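PDB 1M22: peptide amidase from Stenotrophomonas maltophilia, which probably hydrolyses amide bonds, as a peptide amidase of the amidase signature family, acting on C-terminal peptide amides. Local coordinates for residues A[346-358]-A[366-378]. Residues are numbered along the deposited sequence; the frame is centred on the assembly and turned at random.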
loop_
_atom_site.group_PDB
_atom_site.type_symbol
_atom_site.label_atom_id
_atom_site.label_comp_id
_atom_site.label_asym_id
_atom_site.label_seq_id
_atom_site.Cartn_x
_atom_site.Cartn_y
_atom_site.Cartn_z
ATOM N N ARG A 346 24.207 -12.037 -1.172
ATOM C CA ARG A 346 24.937 -11.050 -1.960
ATOM C C ARG A 346 24.455 -10.943 -3.401
ATOM O O ARG A 346 24.762 -9.973 -4.093
ATOM C CB ARG A 346 26.431 -11.386 -1.948
ATOM C CG ARG A 346 27.043 -11.440 -0.554
ATOM C CD ARG A 346 28.415 -12.100 -0.567
ATOM N NE ARG A 346 29.380 -11.384 -1.396
ATOM C CZ ARG A 346 29.800 -10.144 -1.161
ATOM N NH1 ARG A 346 29.339 -9.470 -0.115
ATOM N NH2 ARG A 346 30.685 -9.577 -1.970
ATOM N N SER A 347 23.696 -11.934 -3.853
ATOM C CA SER A 347 23.210 -11.923 -5.225
ATOM C C SER A 347 21.878 -12.634 -5.358
ATOM O O SER A 347 21.436 -13.338 -4.450
ATOM C CB SER A 347 24.220 -12.611 -6.141
ATOM O OG SER A 347 24.297 -13.992 -5.836
ATOM N N LEU A 348 21.244 -12.443 -6.508
ATOM C CA LEU A 348 19.977 -13.091 -6.782
ATOM C C LEU A 348 20.253 -14.590 -6.894
ATOM O O LEU A 348 19.428 -15.413 -6.506
ATOM C CB LEU A 348 19.378 -12.539 -8.076
ATOM C CG LEU A 348 18.029 -13.088 -8.539
ATOM C CD1 LEU A 348 17.049 -13.165 -7.378
ATOM C CD2 LEU A 348 17.489 -12.190 -9.641
ATOM N N ALA A 349 21.429 -14.939 -7.412
ATOM C CA ALA A 349 21.810 -16.341 -7.541
ATOM C C ALA A 349 21.857 -17.001 -6.161
ATOM O O ALA A 349 21.461 -18.157 -6.008
ATOM C CB ALA A 349 23.170 -16.458 -8.229
ATOM N N ASP A 350 22.338 -16.267 -5.156
ATOM C CA ASP A 350 22.406 -16.802 -3.794
ATOM C C ASP A 350 21.006 -17.093 -3.269
ATOM O O ASP A 350 20.790 -18.085 -2.576
ATOM C CB ASP A 350 23.076 -15.816 -2.830
ATOM C CG ASP A 350 24.532 -15.565 -3.157
ATOM O OD1 ASP A 350 25.210 -16.496 -3.637
ATOM O OD2 ASP A 350 25.002 -14.433 -2.909
ATOM N N LEU A 351 20.057 -16.215 -3.587
ATOM C CA LEU A 351 18.681 -16.398 -3.138
ATOM C C LEU A 351 18.066 -17.628 -3.800
ATOM O O LEU A 351 17.411 -18.438 -3.142
ATOM C CB LEU A 351 17.843 -15.155 -3.461
ATOM C CG LEU A 351 16.340 -15.254 -3.181
ATOM C CD1 LEU A 351 16.098 -15.589 -1.717
ATOM C CD2 LEU A 351 15.670 -13.936 -3.550
ATOM N N ILE A 352 18.279 -17.758 -5.106
ATOM C CA ILE A 352 17.759 -18.897 -5.852
ATOM C C ILE A 352 18.326 -20.192 -5.271
ATOM O O ILE A 352 17.602 -21.175 -5.101
ATOM C CB ILE A 352 18.129 -18.780 -7.346
ATOM C CG1 ILE A 352 17.358 -17.609 -7.967
ATOM C CG2 ILE A 352 17.816 -20.085 -8.074
ATOM C CD1 ILE A 352 17.794 -17.242 -9.371
ATOM N N ALA A 353 19.615 -20.178 -4.948
ATOM C CA ALA A 353 20.270 -21.349 -4.375
ATOM C C ALA A 353 19.714 -21.645 -2.986
ATOM O O ALA A 353 19.520 -22.806 -2.620
ATOM C CB ALA A 353 21.776 -21.124 -4.302
ATOM N N PHE A 354 19.447 -20.595 -2.212
ATOM C CA PHE A 354 18.911 -20.771 -0.868
ATOM C C PHE A 354 17.552 -21.459 -0.903
ATOM O O PHE A 354 17.309 -22.404 -0.152
ATOM C CB PHE A 354 18.785 -19.421 -0.149
ATOM C CG PHE A 354 18.111 -19.512 1.197
ATOM C CD1 PHE A 354 16.721 -19.550 1.299
ATOM C CD2 PHE A 354 18.866 -19.589 2.363
ATOM C CE1 PHE A 354 16.095 -19.664 2.539
ATOM C CE2 PHE A 354 18.250 -19.704 3.608
ATOM C CZ PHE A 354 16.861 -19.743 3.696
ATOM N N ASN A 355 16.664 -20.986 -1.770
ATOM C CA ASN A 355 15.338 -21.581 -1.858
ATOM C C ASN A 355 15.405 -23.043 -2.281
ATOM O O ASN A 355 14.612 -23.861 -1.823
ATOM C CB ASN A 355 14.450 -20.792 -2.827
ATOM C CG ASN A 355 14.095 -19.416 -2.299
ATOM O OD1 ASN A 355 13.980 -19.216 -1.090
ATOM N ND2 ASN A 355 13.906 -18.466 -3.205
ATOM N N GLN A 356 16.356 -23.369 -3.152
ATOM C CA GLN A 356 16.514 -24.744 -3.611
ATOM C C GLN A 356 16.993 -25.626 -2.463
ATOM O O GLN A 356 16.553 -26.767 -2.323
ATOM C CB GLN A 356 17.512 -24.805 -4.769
ATOM C CG GLN A 356 17.047 -24.080 -6.019
ATOM C CD GLN A 356 18.038 -24.180 -7.160
ATOM O OE1 GLN A 356 19.198 -23.792 -7.025
ATOM N NE2 GLN A 356 17.583 -24.701 -8.294
ATOM N N ALA A 357 17.886 -25.084 -1.639
ATOM C CA ALA A 357 18.426 -25.812 -0.496
ATOM C C ALA A 357 17.370 -25.959 0.594
ATOM O O ALA A 357 17.448 -26.857 1.433
ATOM C CB ALA A 357 19.649 -25.090 0.054
ATOM N N HIS A 358 16.387 -25.064 0.585
ATOM C CA HIS A 358 15.305 -25.101 1.563
ATOM C C HIS A 358 13.978 -25.252 0.825
ATOM O O HIS A 358 12.975 -24.645 1.199
ATOM C CB HIS A 358 15.287 -23.813 2.397
ATOM C CG HIS A 358 16.534 -23.588 3.195
ATOM N ND1 HIS A 358 17.736 -23.237 2.619
ATOM C CD2 HIS A 358 16.766 -23.668 4.527
ATOM C CE1 HIS A 358 18.653 -23.110 3.560
ATOM N NE2 HIS A 358 18.091 -23.366 4.727
ATOM N N PHE A 366 4.524 -23.118 -4.535
ATOM C CA PHE A 366 4.804 -22.677 -5.898
ATOM C C PHE A 366 6.306 -22.445 -6.042
ATOM O O PHE A 366 7.038 -22.477 -5.056
ATOM C CB PHE A 366 4.007 -21.413 -6.267
ATOM C CG PHE A 366 4.209 -20.257 -5.332
ATOM C CD1 PHE A 366 3.524 -20.193 -4.122
ATOM C CD2 PHE A 366 5.076 -19.221 -5.669
ATOM C CE1 PHE A 366 3.698 -19.111 -3.258
ATOM C CE2 PHE A 366 5.256 -18.135 -4.811
ATOM C CZ PHE A 366 4.565 -18.081 -3.606
ATOM N N GLY A 367 6.760 -22.211 -7.269
ATOM C CA GLY A 367 8.183 -22.040 -7.509
ATOM C C GLY A 367 8.796 -20.661 -7.374
ATOM O O GLY A 367 8.287 -19.795 -6.656
ATOM N N GLN A 368 9.916 -20.470 -8.067
ATOM C CA GLN A 368 10.640 -19.203 -8.050
ATOM C C GLN A 368 11.053 -18.810 -9.467
ATOM O O GLN A 368 12.158 -18.309 -9.694
ATOM C CB GLN A 368 11.868 -19.304 -7.134
ATOM C CG GLN A 368 12.912 -20.334 -7.558
ATOM C CD GLN A 368 14.083 -20.398 -6.593
ATOM O OE1 GLN A 368 14.355 -19.441 -5.869
ATOM N NE2 GLN A 368 14.796 -21.521 -6.590
ATOM N N GLU A 369 10.137 -19.018 -10.407
ATOM C CA GLU A 369 10.370 -18.718 -11.816
ATOM C C GLU A 369 10.740 -17.272 -12.128
ATOM O O GLU A 369 11.524 -17.016 -13.040
ATOM C CB GLU A 369 9.146 -19.115 -12.648
ATOM C CG GLU A 369 8.792 -20.596 -12.552
ATOM C CD GLU A 369 7.724 -20.898 -11.511
ATOM O OE1 GLU A 369 7.582 -20.132 -10.536
ATOM O OE2 GLU A 369 7.025 -21.922 -11.661
ATOM N N LEU A 370 10.175 -16.320 -11.390
ATOM C CA LEU A 370 10.490 -14.918 -11.640
ATOM C C LEU A 370 11.917 -14.598 -11.202
ATOM O O LEU A 370 12.606 -13.815 -11.854
ATOM C CB LEU A 370 9.480 -14.002 -10.939
ATOM C CG LEU A 370 8.062 -14.089 -11.518
ATOM C CD1 LEU A 370 7.127 -13.211 -10.701
ATOM C CD2 LEU A 370 8.064 -13.653 -12.979
ATOM N N LEU A 371 12.361 -15.205 -10.103
ATOM C CA LEU A 371 13.728 -14.987 -9.640
ATOM C C LEU A 371 14.683 -15.529 -10.699
ATOM O O LEU A 371 15.669 -14.885 -11.050
ATOM C CB LEU A 371 13.993 -15.721 -8.322
ATOM C CG LEU A 371 13.135 -15.386 -7.102
ATOM C CD1 LEU A 371 13.729 -16.066 -5.879
ATOM C CD2 LEU A 371 13.087 -13.874 -6.888
ATOM N N VAL A 372 14.373 -16.721 -11.200
ATOM C CA VAL A 372 15.193 -17.370 -12.213
ATOM C C VAL A 372 15.250 -16.553 -13.500
ATOM O O VAL A 372 16.322 -16.365 -14.069
ATOM C CB VAL A 372 14.656 -18.790 -12.512
ATOM C CG1 VAL A 372 15.388 -19.399 -13.706
ATOM C CG2 VAL A 372 14.839 -19.674 -11.279
ATOM N N GLU A 373 14.106 -16.060 -13.960
ATOM C CA GLU A 373 14.098 -15.269 -15.181
ATOM C C GLU A 373 14.837 -13.947 -14.986
ATOM O O GLU A 373 15.584 -13.511 -15.860
ATOM C CB GLU A 373 12.667 -15.006 -15.655
ATOM C CG GLU A 373 12.604 -14.127 -16.896
ATOM C CD GLU A 373 11.307 -14.270 -17.668
ATOM O OE1 GLU A 373 10.244 -14.429 -17.033
ATOM O OE2 GLU A 373 11.353 -14.205 -18.917
ATOM N N ALA A 374 14.638 -13.312 -13.835
ATOM C CA ALA A 374 15.301 -12.044 -13.558
ATOM C C ALA A 374 16.822 -12.196 -13.498
ATOM O O ALA A 374 17.562 -11.335 -13.970
ATOM C CB ALA A 374 14.784 -11.459 -12.244
ATOM N N ASP A 375 17.294 -13.301 -12.930
ATOM C CA ASP A 375 18.731 -13.513 -12.813
ATOM C C ASP A 375 19.432 -13.631 -14.163
ATOM O O ASP A 375 20.627 -13.349 -14.272
ATOM C CB ASP A 375 19.018 -14.760 -11.976
ATOM C CG ASP A 375 20.466 -14.843 -11.541
ATOM O OD1 ASP A 375 20.966 -13.845 -10.981
ATOM O OD2 ASP A 375 21.100 -15.899 -11.752
ATOM N N ALA A 376 18.685 -14.028 -15.188
ATOM C CA ALA A 376 19.247 -14.195 -16.524
ATOM C C ALA A 376 19.255 -12.923 -17.367
ATOM O O ALA A 376 19.719 -12.941 -18.506
ATOM C CB ALA A 376 18.497 -15.303 -17.263
ATOM N N THR A 377 18.741 -11.821 -16.825
ATOM C CA THR A 377 18.733 -10.571 -17.582
ATOM C C THR A 377 20.151 -10.014 -17.675
ATOM O O THR A 377 20.933 -10.115 -16.730
ATOM C CB THR A 377 17.787 -9.519 -16.949
ATOM O OG1 THR A 377 18.175 -9.259 -15.593
ATOM C CG2 THR A 377 16.352 -10.017 -16.984
ATOM N N ALA A 378 20.475 -9.431 -18.824
ATOM C CA ALA A 378 21.805 -8.886 -19.076
ATOM C C ALA A 378 22.190 -7.718 -18.176
ATOM O O ALA A 378 23.218 -7.756 -17.500
ATOM C CB ALA A 378 21.923 -8.472 -20.539
HETATM O O HOH W 1 22.916 -13.203 -9.390
#
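Leu371 points from helix 369-375 into helix 348-357 as a knob, in a hole formed by Leu348, Leu351, Ile352 and Asn355. With CG anti to its own carbonyl carbon, Leu371 sends CD1 to Leu351 and Asn355 and CD2 to Leu348. Leu371 CD1 meets Leu351 CD2 at 3.7 Å, the two side chains roughly perpendicular, and also touches Asn355 ND2. Leu371 CD2 faces Leu348 CD1. Ile352 runs antiparallel to the Leu371 side chain, and Ile352 CD1 rests 3.6 Å from Leu371 O. The same methyl reaches Asp375 CB.

The two segments form a roughly antiparallel pair of short helices, with axes 9.8 Å apart at closest approach and N-to-C directions 149° apart. Helix 359-362 lies in the short connection. The pair packs against helix 319-340, where Phe330 touches Leu371 and Ala374. It lies away from the catalytic residues.

At one end, Gln368, extended beyond CG, crosses to the other helix and uses both ends of its amide. Gln368 NE2 donates to Ile352 O at 3.2 Å, with that oxygen close to the Gln368 amide plane. Ile352 O also accepts from Gln356 N, so two donors hold it. Gln368 OE1 accepts from Asn355 ND2 at 2.9 Å in a nearly straight bond (167°). The donor stands above the Gln368 carbonyl plane, and the two amide planes are turned 51° apart. Together the two bonds restrain the rotation of the Gln368 amide.

At the other end, Asp375 and Leu348 lie alongside each other, pointing opposite ways. Leu348 CD2 touches Ala374 CB at 3.8 Å, and Leu348 CB lies against Asp375 OD1. A water bridges the helices here: it donates to Asp375 OD1 at 2.6 Å and accepts from Ala349 N in the first turn of helix 348-357.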